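Local coordinates for protein VirX1 (Cyanophage Syn10, PDB 6QGM) that iodinates diverse substrates as a viral halogenase of the tryptophan halogenase family, probably with the help of a flavin, at residues 34-39 / 188-193; 4-9 / 29-34. All coordinates share one frame; numbering follows the deposited sequence.

Contact 1 (34-39 / 188-193)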
loop_
_atom_site.group_PDB
_atom_site.type_symbol
_atom_site.label_atom_id
_atom_site.label_comp_id
_atom_site.label_asym_id
_atom_site.label_seq_id
_atom_site.Cartn_x
_atom_site.Cartn_y
_atom_site.Cartn_z
ATOM N N LEU B 34 5.909 5.248 42.709
ATOM C CA LEU B 34 4.769 4.333 42.438
ATOM C C LEU B 34 3.779 4.384 43.601
ATOM O O LEU B 34 4.182 4.072 44.739
ATOM C CB LEU B 34 5.262 2.903 42.208
ATOM C CG LEU B 34 4.190 1.953 41.677
ATOM C CD1 LEU B 34 4.769 0.978 40.679
ATOM C CD2 LEU B 34 3.476 1.225 42.806
ATOM N N ILE B 35 2.533 4.753 43.292
ATOM C CA ILE B 35 1.403 4.860 44.259
ATOM C C ILE B 35 0.595 3.566 44.169
ATOM O O ILE B 35 0.094 3.239 43.067
ATOM C CB ILE B 35 0.558 6.108 43.953
ATOM C CG1 ILE B 35 1.370 7.394 44.140
ATOM C CG2 ILE B 35 -0.710 6.115 44.779
ATOM C CD1 ILE B 35 0.964 8.512 43.222
ATOM N N GLU B 36 0.491 2.864 45.295
ATOM C CA GLU B 36 -0.151 1.531 45.407
ATOM C C GLU B 36 -1.071 1.602 46.627
ATOM O O GLU B 36 -0.651 2.200 47.629
ATOM C CB GLU B 36 0.968 0.488 45.451
ATOM C CG GLU B 36 0.602 -0.849 46.064
ATOM C CD GLU B 36 1.813 -1.755 46.229
ATOM O OE1 GLU B 36 2.301 -2.266 45.211
ATOM O OE2 GLU B 36 2.287 -1.948 47.384
ATOM N N ASP B 37 -2.306 1.104 46.515
ATOM C CA ASP B 37 -3.316 1.073 47.607
ATOM C C ASP B 37 -3.095 -0.206 48.410
ATOM O O ASP B 37 -3.315 -1.300 47.890
ATOM C CB ASP B 37 -4.736 1.126 47.047
ATOM C CG ASP B 37 -5.832 1.260 48.093
ATOM O OD1 ASP B 37 -5.663 0.699 49.209
ATOM O OD2 ASP B 37 -6.853 1.933 47.776
ATOM N N PRO B 38 -2.643 -0.113 49.676
ATOM C CA PRO B 38 -2.447 -1.307 50.497
ATOM C C PRO B 38 -3.705 -2.199 50.568
ATOM O O PRO B 38 -3.570 -3.399 50.564
ATOM C CB PRO B 38 -2.089 -0.757 51.888
ATOM C CG PRO B 38 -1.612 0.666 51.654
ATOM C CD PRO B 38 -2.244 1.128 50.357
ATOM N N ASN B 39 -4.893 -1.583 50.640
ATOM C CA ASN B 39 -6.158 -2.207 51.104
ATOM C C ASN B 39 -6.876 -2.884 49.929
ATOM O O ASN B 39 -8.122 -2.766 49.869
ATOM C CB ASN B 39 -7.086 -1.173 51.758
ATOM C CG ASN B 39 -6.510 -0.484 52.981
ATOM O OD1 ASN B 39 -5.434 0.109 52.928
ATOM N ND2 ASN B 39 -7.252 -0.499 54.087
ATOM N N HIS B 188 8.235 4.263 46.779
ATOM C CA HIS B 188 6.986 3.514 47.061
ATOM C C HIS B 188 6.094 4.372 47.950
ATOM O O HIS B 188 6.530 4.674 49.051
ATOM C CB HIS B 188 7.323 2.184 47.730
ATOM C CG HIS B 188 6.222 1.193 47.715
ATOM N ND1 HIS B 188 6.161 0.169 48.628
ATOM C CD2 HIS B 188 5.131 1.080 46.937
ATOM C CE1 HIS B 188 5.079 -0.546 48.402
ATOM N NE2 HIS B 188 4.432 -0.011 47.362
ATOM N N ILE B 189 4.919 4.764 47.459
ATOM C CA ILE B 189 3.934 5.616 48.192
ATOM C C ILE B 189 2.650 4.809 48.413
ATOM O O ILE B 189 1.984 4.468 47.412
ATOM C CB ILE B 189 3.670 6.930 47.435
ATOM C CG1 ILE B 189 4.943 7.778 47.343
ATOM C CG2 ILE B 189 2.509 7.691 48.067
ATOM C CD1 ILE B 189 4.803 8.975 46.447
ATOM N N GLN B 190 2.338 4.523 49.681
ATOM C CA GLN B 190 1.146 3.747 50.094
ATOM C C GLN B 190 -0.024 4.718 50.192
ATOM O O GLN B 190 0.076 5.675 50.963
ATOM C CB GLN B 190 1.385 3.059 51.443
ATOM C CG GLN B 190 2.615 2.152 51.511
ATOM C CD GLN B 190 2.396 0.765 50.952
ATOM O OE1 GLN B 190 2.343 0.574 49.738
ATOM N NE2 GLN B 190 2.260 -0.212 51.835
ATOM N N GLY B 191 -1.081 4.516 49.408
ATOM C CA GLY B 191 -2.212 5.452 49.369
ATOM C C GLY B 191 -3.203 5.144 48.266
ATOM O O GLY B 191 -2.853 4.441 47.314
ATOM N N LYS B 192 -4.429 5.625 48.454
ATOM C CA LYS B 192 -5.551 5.567 47.487
ATOM C C LYS B 192 -5.599 6.922 46.775
ATOM O O LYS B 192 -5.680 7.946 47.479
ATOM C CB LYS B 192 -6.857 5.264 48.233
ATOM C CG LYS B 192 -8.127 5.343 47.392
ATOM C CD LYS B 192 -9.326 4.715 48.020
ATOM C CE LYS B 192 -10.623 5.180 47.399
ATOM N NZ LYS B 192 -11.741 4.963 48.346
ATOM N N VAL B 193 -5.496 6.924 45.446
ATOM C CA VAL B 193 -5.764 8.111 44.582
ATOM C C VAL B 193 -7.274 8.371 44.594
ATOM O O VAL B 193 -8.009 7.489 44.114
ATOM C CB VAL B 193 -5.269 7.892 43.144
ATOM C CG1 VAL B 193 -5.673 9.043 42.235
ATOM C CG2 VAL B 193 -3.766 7.673 43.131
#
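Three backbone hydrogen bonds hold 34-39 and 188-193 together in parallel: Ile189 N gives to Leu34 O almost in line (N-H...O 175°), Ile189 O takes Glu36 N at 3.0 Å, and Gly191 N reaches Glu36 O at 3.0 Å. Ile189 thus bonds through both its N and its O to the residues on either side of Ile35. On the face bearing Glu36 and His188, the Glu36 chain runs extended, with CG anti to its backbone N, and carries OE2 to the edge of the imidazole. His188 NE2 donates to Glu36 OE2 at 2.9 Å, but the N-H...O angle of 135° makes this a weak bond, and carboxylate and ring stand nearly perpendicular (85°). These are neighbouring parallel strands of a mixed sheet, consistent with the Rossmann-like fold of the tryptophan halogenase family. On the other face Ile35 lies alongside Ile189, with Ile35 CG1 4.0 Å from Ile189 CB. Ile35 CG2 meets Val193 CG2 at 3.8 Å. Past the strand ends, Asp37 OD1 accepts from Asn39 N through its anti lone pair, an Asx turn, and Pro38 CG rests against Gln190 CB. Farther out, Trp17 NE1 bonds Glu36 OE1 and its ring meets His188 edge-to-face; Leu211 touches Ile35 and Ile189.

Contact 2 (4-9 / 29-34); sequences IESVAI and QLEIAL
Four main-chain hydrogen bonds fix the parallel pairing of 4-9 with 29-34. Glu31 uses both its polar backbone atoms, N giving to Glu5 O and O receiving Val7 N; Ala33 does the same between Val7 O and Ile9 N. The last bond, Ile9 N to Ala33 O, is the straightest at 171° and lies in the carbonyl plane, whereas Val7 N approaches Glu31 O at 2.8 Å, nearly along the C=O axis. Strand axes only 13° apart fit this regular register. On the face of Ser6, Glu31 and the two alanines, the extended Glu31 chain lays its carboxylate beside Ser6. The other face is apolar. Ile9 spans two neighbours there: Ile9 CD1 lies 3.8 Å from Ile32 CG2, the two chains running side by side, and the Ile9 and Leu34 side chains cross obliquely, Ile9 CG2 lying 3.9 Å from Leu34 CD1. Where the strands begin, Leu30 forks, CD1 touching Val7 CG2 at 4.0 Å and CD2 lying alongside Ile4 CG2 at 4.1 Å. The two strands, with helix 14-26 between them in sequence, form the first beta-alpha-beta unit, consistent with this family's dinucleotide-binding fold: the helix packs Thr19, Ala20 and Leu23 on the Ile9 and Ile32 face, and strand 221-224 flanks 6-10 across from 31-36.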
loop_
_atom_site.group_PDB
_atom_site.type_symbol
_atom_site.label_atom_id
_atom_site.label_comp_id
_atom_site.label_asym_id
_atom_site.label_seq_id
_atom_site.Cartn_x
_atom_site.Cartn_y
_atom_site.Cartn_z
ATOM N N ILE B 4 10.021 15.657 30.661
ATOM C CA ILE B 4 9.638 14.663 31.705
ATOM C C ILE B 4 10.864 14.397 32.590
ATOM O O ILE B 4 11.786 13.680 32.111
ATOM C CB ILE B 4 9.133 13.356 31.062
ATOM C CG1 ILE B 4 7.981 13.598 30.089
ATOM C CG2 ILE B 4 8.751 12.345 32.137
ATOM C CD1 ILE B 4 7.770 12.493 29.084
ATOM N N GLU B 5 10.895 14.951 33.808
ATOM C CA GLU B 5 11.995 14.715 34.781
ATOM C C GLU B 5 11.516 13.739 35.859
ATOM O O GLU B 5 12.326 12.919 36.326
ATOM C CB GLU B 5 12.482 16.020 35.402
ATOM C CG GLU B 5 13.061 16.991 34.385
ATOM C CD GLU B 5 13.750 18.201 35.004
ATOM O OE1 GLU B 5 13.182 18.760 35.974
ATOM O OE2 GLU B 5 14.849 18.601 34.516
ATOM N N SER B 6 10.251 13.833 36.261
ATOM C CA SER B 6 9.671 12.977 37.321
ATOM C C SER B 6 8.437 12.263 36.783
ATOM O O SER B 6 7.729 12.836 35.941
ATOM C CB SER B 6 9.342 13.766 38.549
ATOM O OG SER B 6 8.257 14.633 38.301
ATOM N N VAL B 7 8.198 11.058 37.290
ATOM C CA VAL B 7 7.090 10.168 36.849
ATOM C C VAL B 7 6.379 9.632 38.097
ATOM O O VAL B 7 7.070 9.221 39.044
ATOM C CB VAL B 7 7.635 9.059 35.930
ATOM C CG1 VAL B 7 6.608 7.967 35.678
ATOM C CG2 VAL B 7 8.140 9.630 34.611
ATOM N N ALA B 8 5.047 9.685 38.102
ATOM C CA ALA B 8 4.165 9.070 39.117
ATOM C C ALA B 8 3.371 7.934 38.463
ATOM O O ALA B 8 2.501 8.221 37.620
ATOM C CB ALA B 8 3.251 10.111 39.706
ATOM N N ILE B 9 3.684 6.687 38.819
ATOM C CA ILE B 9 2.938 5.482 38.358
ATOM C C ILE B 9 1.835 5.194 39.386
ATOM O O ILE B 9 2.168 5.009 40.561
ATOM C CB ILE B 9 3.892 4.291 38.170
ATOM C CG1 ILE B 9 4.995 4.617 37.157
ATOM C CG2 ILE B 9 3.120 3.051 37.756
ATOM C CD1 ILE B 9 6.300 3.876 37.384
ATOM N N GLN B 29 17.904 8.984 34.527
ATOM C CA GLN B 29 17.707 10.458 34.671
ATOM C C GLN B 29 16.370 10.751 35.379
ATOM O O GLN B 29 16.265 11.835 35.980
ATOM C CB GLN B 29 17.816 11.171 33.311
ATOM C CG GLN B 29 16.609 11.044 32.382
ATOM C CD GLN B 29 16.645 9.843 31.459
ATOM O OE1 GLN B 29 17.175 8.780 31.799
ATOM N NE2 GLN B 29 16.055 9.992 30.275
ATOM N N LEU B 30 15.386 9.840 35.317
ATOM C CA LEU B 30 14.023 10.058 35.883
ATOM C C LEU B 30 14.036 9.896 37.407
ATOM O O LEU B 30 14.686 8.956 37.902
ATOM C CB LEU B 30 13.033 9.053 35.287
ATOM C CG LEU B 30 12.716 9.207 33.802
ATOM C CD1 LEU B 30 11.657 8.191 33.396
ATOM C CD2 LEU B 30 12.250 10.631 33.479
ATOM N N GLU B 31 13.316 10.780 38.093
ATOM C CA GLU B 31 12.779 10.585 39.464
ATOM C C GLU B 31 11.461 9.824 39.307
ATOM O O GLU B 31 10.605 10.296 38.531
ATOM C CB GLU B 31 12.530 11.930 40.159
ATOM C CG GLU B 31 13.597 12.982 39.906
ATOM C CD GLU B 31 13.166 14.388 40.290
ATOM O OE1 GLU B 31 12.129 14.851 39.784
ATOM O OE2 GLU B 31 13.863 15.016 41.111
ATOM N N ILE B 32 11.298 8.683 39.984
ATOM C CA ILE B 32 10.105 7.800 39.829
ATOM C C ILE B 32 9.464 7.550 41.193
ATOM O O ILE B 32 10.208 7.240 42.150
ATOM C CB ILE B 32 10.490 6.476 39.143
ATOM C CG1 ILE B 32 11.237 6.721 37.829
ATOM C CG2 ILE B 32 9.257 5.595 38.949
ATOM C CD1 ILE B 32 11.954 5.501 37.320
ATOM N N ALA B 33 8.136 7.667 41.262
ATOM C CA ALA B 33 7.318 7.228 42.416
ATOM C C ALA B 33 6.243 6.269 41.909
ATOM O O ALA B 33 5.769 6.457 40.754
ATOM C CB ALA B 33 6.721 8.416 43.114
ATOM N N LEU B 34 5.909 5.248 42.709
ATOM C CA LEU B 34 4.769 4.333 42.438
ATOM C C LEU B 34 3.779 4.384 43.601
ATOM O O LEU B 34 4.182 4.072 44.739
ATOM C CB LEU B 34 5.262 2.903 42.208
ATOM C CG LEU B 34 4.190 1.953 41.677
ATOM C CD1 LEU B 34 4.769 0.978 40.679
ATOM C CD2 LEU B 34 3.476 1.225 42.806
#

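In the fold
From the N terminus, strand 6-10 passes into helix 14-26 and returns as strand 31-36, where contact 2 closes a short loop of 19 intervening residues. Contact 1 opens only afterwards, so the two are in series and share Leu34. It closes a far longer excursion, of 148 intervening residues, when the chain re-enters the sheet as strand 187-198. Strand 31-36 is therefore the middle member of the order 187-198, 31-36, 6-10. The contact centres lie about 15 Å apart, and two links join them directly: a probable hydrogen bond from Ile35 N to Ile9 O, and packing of Ile189 CD1 against Ala33 CB at 3.9 Å.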